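Local coordinates for hypothetical protein Atu2144 (Agrobacterium tumefaciens, PDB 2ODF) that is of unknown function but belongs to the N-formylglutamate amidohydrolase family and so probably hydrolyses an amide bond, perhaps in an N-acylated amino acid, at residues K102-D107 and S155-Y160; E136-R141 and D217-V222; D229-E234 and A238-F243. All blocks are in the same frame, centred on the assembly; numbering follows the deposited sequence.

Interaction 1 (K102-D107 and S155-Y160); sequences KSEIYD and SFTPVY
The backbones of 102-107 and 155-160 come closest at Glu104 and Tyr160, whose CA atoms are 8.8 Å apart, so they stay well separated and only side chains bridge the interval. The bridge is one carboxylate oxygen: Glu104 OE2 lies 3.6 Å from Tyr160 CD1 and about as near to CE1. The approach is oblique, with the carboxylate and ring planes 34° apart. This is van der Waals contact, and the methyl CG2 of Thr157 stands at its margin, 4.5 Å from Glu104 OE2. Tyr160 brings its ring there by holding CG anti to the backbone N (chi1 -167°), whereas the glutamate simply extends beyond CG until its carboxylate meets the ring.

The glutamate projects from a beta hairpin with a two-residue loop, a type II' turn in which Glu104 and Ile105 are the corner residues. Ser103 N bonds to Tyr106 O at 2.8 Å and Tyr106 N returns to Ser103 O at 2.9 Å, a pairing that fixes the corner from which Glu104 departs. On the same hairpin, Ile105 CG1 sits 3.8 Å above the centre of the Tyr106 ring.

Residues 155-160 run from the end of the parallel strand 149-156 of the central mixed sheet into a small antiparallel pair with 163-164. Their path is anchored by Ser155, whose N bonds to Asp59 OD2 and whose OG bonds to Pro60 O, and by Thr157 O, which accepts from Arg165 NH2. Glu104 also touches His55, and Ser103 touches Ala56, in the loop that also supplies Asp59 and Pro60.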
# COMPACT_ATOMS: atom_id res chain seq x y z
N LYS A 102 12.90 14.83 -4.26
CA LYS A 102 13.16 16.27 -4.32
C LYS A 102 11.84 17.05 -4.11
O LYS A 102 10.79 16.55 -4.47
CB LYS A 102 13.74 16.62 -5.70
CG LYS A 102 14.68 17.82 -5.71
CD LYS A 102 15.31 18.04 -7.10
CE LYS A 102 16.48 17.11 -7.37
NZ LYS A 102 17.17 17.38 -8.70
N SER A 103 11.93 18.22 -3.48
CA SER A 103 10.87 19.24 -3.54
C SER A 103 11.46 20.47 -4.22
O SER A 103 12.24 21.21 -3.60
CB SER A 103 10.36 19.63 -2.15
OG SER A 103 9.50 20.76 -2.25
N GLU A 104 11.12 20.65 -5.49
CA GLU A 104 11.59 21.76 -6.31
C GLU A 104 13.12 21.70 -6.41
O GLU A 104 13.66 20.73 -6.93
CB GLU A 104 11.09 23.10 -5.77
CG GLU A 104 9.57 23.19 -5.67
CD GLU A 104 9.08 24.62 -5.52
OE1 GLU A 104 9.65 25.35 -4.68
OE2 GLU A 104 8.14 25.00 -6.25
N ILE A 105 13.82 22.70 -5.89
CA ILE A 105 15.29 22.68 -5.92
C ILE A 105 15.91 21.94 -4.72
O ILE A 105 17.14 21.80 -4.65
CB ILE A 105 15.89 24.12 -6.01
CG1 ILE A 105 15.32 25.02 -4.90
CG2 ILE A 105 15.62 24.70 -7.41
CD1 ILE A 105 16.30 26.09 -4.38
N TYR A 106 15.08 21.45 -3.81
CA TYR A 106 15.57 20.85 -2.56
C TYR A 106 15.57 19.33 -2.56
O TYR A 106 14.52 18.71 -2.64
CB TYR A 106 14.72 21.33 -1.39
CG TYR A 106 14.78 22.82 -1.25
CD1 TYR A 106 15.95 23.45 -0.84
CD2 TYR A 106 13.68 23.61 -1.55
CE1 TYR A 106 16.02 24.82 -0.73
CE2 TYR A 106 13.73 24.99 -1.43
CZ TYR A 106 14.90 25.59 -1.03
OH TYR A 106 14.95 26.94 -0.90
N ASP A 107 16.78 18.76 -2.48
CA ASP A 107 16.97 17.35 -2.24
C ASP A 107 16.47 16.95 -0.84
O ASP A 107 16.60 17.71 0.13
CB ASP A 107 18.45 17.05 -2.39
CG ASP A 107 18.77 15.63 -2.08
OD1 ASP A 107 18.24 14.72 -2.77
OD2 ASP A 107 19.56 15.41 -1.14
N SER A 155 -3.87 23.96 -1.66
CA SER A 155 -3.31 25.27 -2.00
C SER A 155 -2.04 25.08 -2.79
O SER A 155 -1.39 24.00 -2.77
CB SER A 155 -3.08 26.19 -0.76
OG SER A 155 -2.00 25.79 0.06
N PHE A 156 -1.69 26.13 -3.53
CA PHE A 156 -0.55 26.12 -4.39
C PHE A 156 0.24 27.40 -4.26
O PHE A 156 -0.27 28.45 -3.89
CB PHE A 156 -0.92 25.83 -5.87
CG PHE A 156 -1.81 26.87 -6.51
CD1 PHE A 156 -3.18 26.81 -6.39
CD2 PHE A 156 -1.26 27.89 -7.29
CE1 PHE A 156 -4.02 27.77 -7.01
CE2 PHE A 156 -2.09 28.87 -7.91
CZ PHE A 156 -3.47 28.77 -7.77
N THR A 157 1.53 27.26 -4.52
CA THR A 157 2.49 28.33 -4.37
C THR A 157 2.36 29.36 -5.52
O THR A 157 2.15 28.99 -6.67
CB THR A 157 3.89 27.70 -4.28
OG1 THR A 157 4.79 28.59 -3.61
CG2 THR A 157 4.39 27.34 -5.64
N PRO A 158 2.44 30.67 -5.21
CA PRO A 158 2.30 31.67 -6.27
C PRO A 158 3.40 31.69 -7.34
O PRO A 158 3.12 32.05 -8.46
CB PRO A 158 2.29 33.01 -5.52
CG PRO A 158 2.12 32.70 -4.10
CD PRO A 158 2.56 31.28 -3.87
N VAL A 159 4.64 31.34 -6.98
CA VAL A 159 5.73 31.26 -7.97
C VAL A 159 6.14 29.80 -8.17
O VAL A 159 6.47 29.11 -7.20
CB VAL A 159 6.96 32.09 -7.54
CG1 VAL A 159 8.13 31.85 -8.50
CG2 VAL A 159 6.61 33.58 -7.44
N TYR A 160 6.11 29.35 -9.43
CA TYR A 160 6.50 28.00 -9.80
C TYR A 160 7.41 28.05 -11.02
O TYR A 160 7.03 28.59 -12.06
CB TYR A 160 5.26 27.14 -10.11
CG TYR A 160 5.53 25.65 -10.19
CD1 TYR A 160 5.90 24.93 -9.07
CD2 TYR A 160 5.38 24.95 -11.40
CE1 TYR A 160 6.15 23.58 -9.13
CE2 TYR A 160 5.63 23.59 -11.47
CZ TYR A 160 6.01 22.91 -10.33
OH TYR A 160 6.27 21.55 -10.35

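Interaction 2 (E136-R141 and D217-V222); sequences EIIAER and DGLLNV
Arg141 NH2 is gripped by Thr76 OG1 and more weakly by Ala21 O, pinning the helix just beyond Ile138, the residue that meets Leu219 across this contact. One face of the Arg141 guanidinium is also covered from within the helix by Ile137 CG2, 4.3 Å above its plane. The contact itself is apolar: Ile138 and Leu219 meet end on, with Ile138 CG2 3.9 Å from Leu219 CD1. The isoleucine uses its short branch for this, since chi1 of -68° turns CG1 beside the backbone N and sets CG2 anti to that N. Asp217 adds a looser touch at the exposed margin, where its OD2 comes within 4.2 Å of the same methyl.

The contact belongs to the layer where helix 116-143 packs beside the sheet of an alpha/beta fold; here the helix meets the loop leading into strand 220-227, whose parallel neighbour in the mixed sheet is strand 149-156. The side chain of Leu219 touches both Val150 of that neighbour and Gln142 of the helix. Gly218, at a positive phi of 70°, turns the chain between Asp217 and Leu219, and its carbonyl oxygen accepts a hydrogen bond from Arg178 NH2.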
# COMPACT_ATOMS: atom_id res chain seq x y z
N GLU A 136 -14.50 4.14 3.88
CA GLU A 136 -15.43 3.63 4.89
C GLU A 136 -16.61 4.60 5.10
O GLU A 136 -17.77 4.18 5.17
CB GLU A 136 -14.69 3.34 6.20
CG GLU A 136 -15.55 2.74 7.31
CD GLU A 136 -14.74 2.43 8.57
OE1 GLU A 136 -13.49 2.69 8.56
OE2 GLU A 136 -15.34 1.88 9.54
N ILE A 137 -16.29 5.89 5.15
CA ILE A 137 -17.27 6.95 5.30
C ILE A 137 -18.20 7.00 4.08
O ILE A 137 -19.43 7.08 4.22
CB ILE A 137 -16.57 8.32 5.54
CG1 ILE A 137 -15.94 8.34 6.95
CG2 ILE A 137 -17.59 9.46 5.38
CD1 ILE A 137 -14.97 9.45 7.24
N ILE A 138 -17.63 6.97 2.89
CA ILE A 138 -18.44 6.94 1.67
C ILE A 138 -19.38 5.71 1.62
O ILE A 138 -20.57 5.87 1.30
CB ILE A 138 -17.60 7.05 0.43
CG1 ILE A 138 -16.96 8.44 0.34
CG2 ILE A 138 -18.46 6.75 -0.87
CD1 ILE A 138 -15.93 8.59 -0.79
N ALA A 139 -18.86 4.52 1.94
CA ALA A 139 -19.68 3.32 1.96
C ALA A 139 -20.85 3.48 2.94
O ALA A 139 -21.98 3.14 2.66
CB ALA A 139 -18.84 2.11 2.33
N GLU A 140 -20.56 4.04 4.11
CA GLU A 140 -21.55 4.21 5.13
C GLU A 140 -22.65 5.19 4.64
O GLU A 140 -23.86 4.90 4.73
CB GLU A 140 -20.87 4.70 6.40
CG GLU A 140 -21.73 4.65 7.60
CD GLU A 140 -20.98 5.06 8.85
OE1 GLU A 140 -20.38 6.18 8.86
OE2 GLU A 140 -21.01 4.25 9.81
N ARG A 141 -22.23 6.33 4.10
CA ARG A 141 -23.19 7.29 3.51
C ARG A 141 -24.09 6.61 2.46
O ARG A 141 -25.32 6.79 2.42
CB ARG A 141 -22.44 8.48 2.91
CG ARG A 141 -21.72 9.40 3.90
CD ARG A 141 -22.62 10.13 4.85
NE ARG A 141 -21.89 10.64 6.03
CZ ARG A 141 -21.15 11.74 6.05
NH1 ARG A 141 -21.03 12.49 4.97
NH2 ARG A 141 -20.53 12.11 7.16
N ASP A 217 -17.75 5.33 -8.02
CA ASP A 217 -19.10 5.30 -7.54
C ASP A 217 -20.00 6.37 -8.20
O ASP A 217 -21.11 6.57 -7.77
CB ASP A 217 -19.13 5.46 -6.01
CG ASP A 217 -18.91 4.13 -5.26
OD1 ASP A 217 -19.37 3.06 -5.72
OD2 ASP A 217 -18.31 4.15 -4.17
N GLY A 218 -19.50 7.07 -9.22
CA GLY A 218 -20.31 8.04 -9.97
C GLY A 218 -20.67 9.30 -9.22
O GLY A 218 -21.65 9.99 -9.54
N LEU A 219 -19.87 9.61 -8.20
CA LEU A 219 -20.17 10.69 -7.28
C LEU A 219 -19.72 12.03 -7.86
O LEU A 219 -18.65 12.12 -8.49
CB LEU A 219 -19.44 10.45 -5.95
CG LEU A 219 -19.65 9.14 -5.21
CD1 LEU A 219 -18.79 9.08 -3.92
CD2 LEU A 219 -21.11 8.91 -4.87
N LEU A 220 -20.52 13.06 -7.63
CA LEU A 220 -20.11 14.41 -7.97
C LEU A 220 -18.82 14.70 -7.20
O LEU A 220 -18.63 14.26 -6.05
CB LEU A 220 -21.20 15.43 -7.59
CG LEU A 220 -22.53 15.43 -8.36
CD1 LEU A 220 -23.59 16.34 -7.71
CD2 LEU A 220 -22.30 15.84 -9.81
N ASN A 221 -17.94 15.45 -7.83
CA ASN A 221 -16.66 15.68 -7.22
C ASN A 221 -15.92 16.84 -7.83
O ASN A 221 -16.14 17.20 -8.96
CB ASN A 221 -15.79 14.42 -7.33
CG ASN A 221 -15.51 14.04 -8.75
OD1 ASN A 221 -16.36 13.43 -9.45
ND2 ASN A 221 -14.31 14.35 -9.19
N VAL A 222 -15.02 17.40 -7.06
CA VAL A 222 -14.15 18.43 -7.57
C VAL A 222 -12.93 18.54 -6.66
O VAL A 222 -12.96 18.23 -5.48
CB VAL A 222 -14.89 19.82 -7.66
CG1 VAL A 222 -15.13 20.40 -6.21
CG2 VAL A 222 -14.13 20.80 -8.51

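Interaction 3 (D229-E234 and A238-F243)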
# COMPACT_ATOMS: atom_id res chain seq x y z
N ASP A 229 -1.18 32.55 -1.07
CA ASP A 229 -1.18 33.95 -0.59
C ASP A 229 -2.56 34.51 -0.28
O ASP A 229 -2.69 35.45 0.51
CB ASP A 229 -0.44 34.87 -1.58
CG ASP A 229 -1.10 34.92 -2.93
OD1 ASP A 229 -1.17 33.87 -3.59
OD2 ASP A 229 -1.55 36.01 -3.35
N LEU A 230 -3.59 33.91 -0.86
CA LEU A 230 -4.96 34.35 -0.66
C LEU A 230 -5.53 33.81 0.64
O LEU A 230 -6.60 34.22 1.08
CB LEU A 230 -5.83 33.90 -1.84
CG LEU A 230 -5.47 34.44 -3.21
CD1 LEU A 230 -6.25 33.67 -4.30
CD2 LEU A 230 -5.71 35.95 -3.29
N ILE A 231 -4.84 32.87 1.27
CA ILE A 231 -5.37 32.27 2.49
C ILE A 231 -4.33 32.22 3.59
O ILE A 231 -4.21 31.22 4.32
CB ILE A 231 -6.00 30.88 2.20
CG1 ILE A 231 -4.98 29.96 1.51
CG2 ILE A 231 -7.29 31.06 1.36
CD1 ILE A 231 -5.52 28.56 1.20
N ALA A 232 -3.62 33.33 3.75
CA ALA A 232 -2.45 33.35 4.64
C ALA A 232 -2.77 33.70 6.09
O ALA A 232 -1.95 33.47 6.96
CB ALA A 232 -1.39 34.29 4.08
N ASN A 233 -3.95 34.26 6.37
CA ASN A 233 -4.37 34.52 7.75
C ASN A 233 -5.84 34.18 7.92
O ASN A 233 -6.50 33.79 6.97
CB ASN A 233 -4.06 35.97 8.16
CG ASN A 233 -4.64 36.99 7.21
OD1 ASN A 233 -5.83 36.99 6.93
ND2 ASN A 233 -3.79 37.88 6.71
N GLU A 234 -6.35 34.32 9.14
CA GLU A 234 -7.72 33.94 9.44
C GLU A 234 -8.78 34.70 8.65
O GLU A 234 -9.76 34.11 8.24
CB GLU A 234 -8.05 34.09 10.92
CG GLU A 234 -7.78 32.86 11.74
CD GLU A 234 -6.45 32.93 12.47
OE1 GLU A 234 -5.60 33.77 12.09
OE2 GLU A 234 -6.27 32.13 13.44
N ALA A 238 -11.37 33.01 5.98
CA ALA A 238 -12.83 33.19 6.11
C ALA A 238 -13.43 33.74 4.82
O ALA A 238 -14.49 33.29 4.37
CB ALA A 238 -13.16 34.13 7.31
N ALA A 239 -12.77 34.73 4.24
CA ALA A 239 -13.22 35.34 3.01
C ALA A 239 -13.31 34.30 1.88
O ALA A 239 -14.34 34.11 1.26
CB ALA A 239 -12.29 36.51 2.62
N ILE A 240 -12.20 33.64 1.60
CA ILE A 240 -12.14 32.65 0.53
C ILE A 240 -13.12 31.49 0.79
O ILE A 240 -13.76 30.98 -0.17
CB ILE A 240 -10.69 32.15 0.29
CG1 ILE A 240 -9.86 33.24 -0.43
CG2 ILE A 240 -10.66 30.81 -0.50
CD1 ILE A 240 -10.37 33.59 -1.88
N ALA A 241 -13.25 31.07 2.05
CA ALA A 241 -14.23 30.03 2.41
C ALA A 241 -15.67 30.45 2.09
O ALA A 241 -16.49 29.63 1.65
CB ALA A 241 -14.11 29.66 3.88
N GLY A 242 -15.99 31.72 2.32
CA GLY A 242 -17.31 32.25 1.95
C GLY A 242 -17.51 32.30 0.45
O GLY A 242 -18.58 31.94 -0.05
N PHE A 243 -16.50 32.76 -0.29
CA PHE A 243 -16.57 32.78 -1.74
C PHE A 243 -16.91 31.39 -2.29
O PHE A 243 -17.75 31.25 -3.18
CB PHE A 243 -15.25 33.25 -2.35
CG PHE A 243 -15.25 33.20 -3.84
CD1 PHE A 243 -15.82 34.23 -4.57
CD2 PHE A 243 -14.73 32.11 -4.51
CE1 PHE A 243 -15.85 34.18 -5.95
CE2 PHE A 243 -14.75 32.05 -5.90
CZ PHE A 243 -15.31 33.09 -6.63
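Ile231 and Ile240 cross at about a right angle, the methyl CG2 of Ile231 resting against the branched stem of the helix residue. It lies 3.7 Å from Ile240 CB, and the two branches CG1 and CG2 of Ile240 are scarcely farther away. With chi1 at -74°, CG1 of Ile240 lies opposite its carbonyl carbon and also reaches Leu230, 3.7 Å from the carbonyl O and 4.3 Å from the CB of that residue. At the other end of the contact the first turn of the helix closes, with Ala238 N bonding to Glu234 O at 3.0 Å and an N-H...O angle of 162°.

Around this shell, the loop is fastened to the helix start. Asn233 occupies the N-cap position, its OD1 accepting from Glu236 N, while Glu236 OE1 accepts from Ala232 N and Gln237 NE2 donates to Ile231 O. Ile226 of strand 220-227 touches both isoleucines, and Val65 of helix 62-73 adds to the packing of Ile231. The chemistry divides accordingly: directional bonds fix where helix 234-256 begins, and shape-dependent apolar packing seats its second turn against the strand it follows.

Along the chain, 136-141 falls between the halves of interaction 1, 217-222 follows both, and interaction 3 comes last. In the central mixed sheet, strand 149-156 leads into 155-160, and its parallel neighbour 220-227 begins in interaction 2 and runs toward 229-234. Interactions 1 and 2 therefore lie on opposite sides of the chain's centre, their centres about 31 Å apart. The centre of interaction 3 is about 27 Å from that of interaction 2 and about 21 Å from that of interaction 1, yet the edges of 1 and 3 touch, Ser155 CB packing 3.9 Å from Ile231 CD1. Thus the lead-in to strand 220-227 meets helix 116-143, and the loop after it enters helix 234-256.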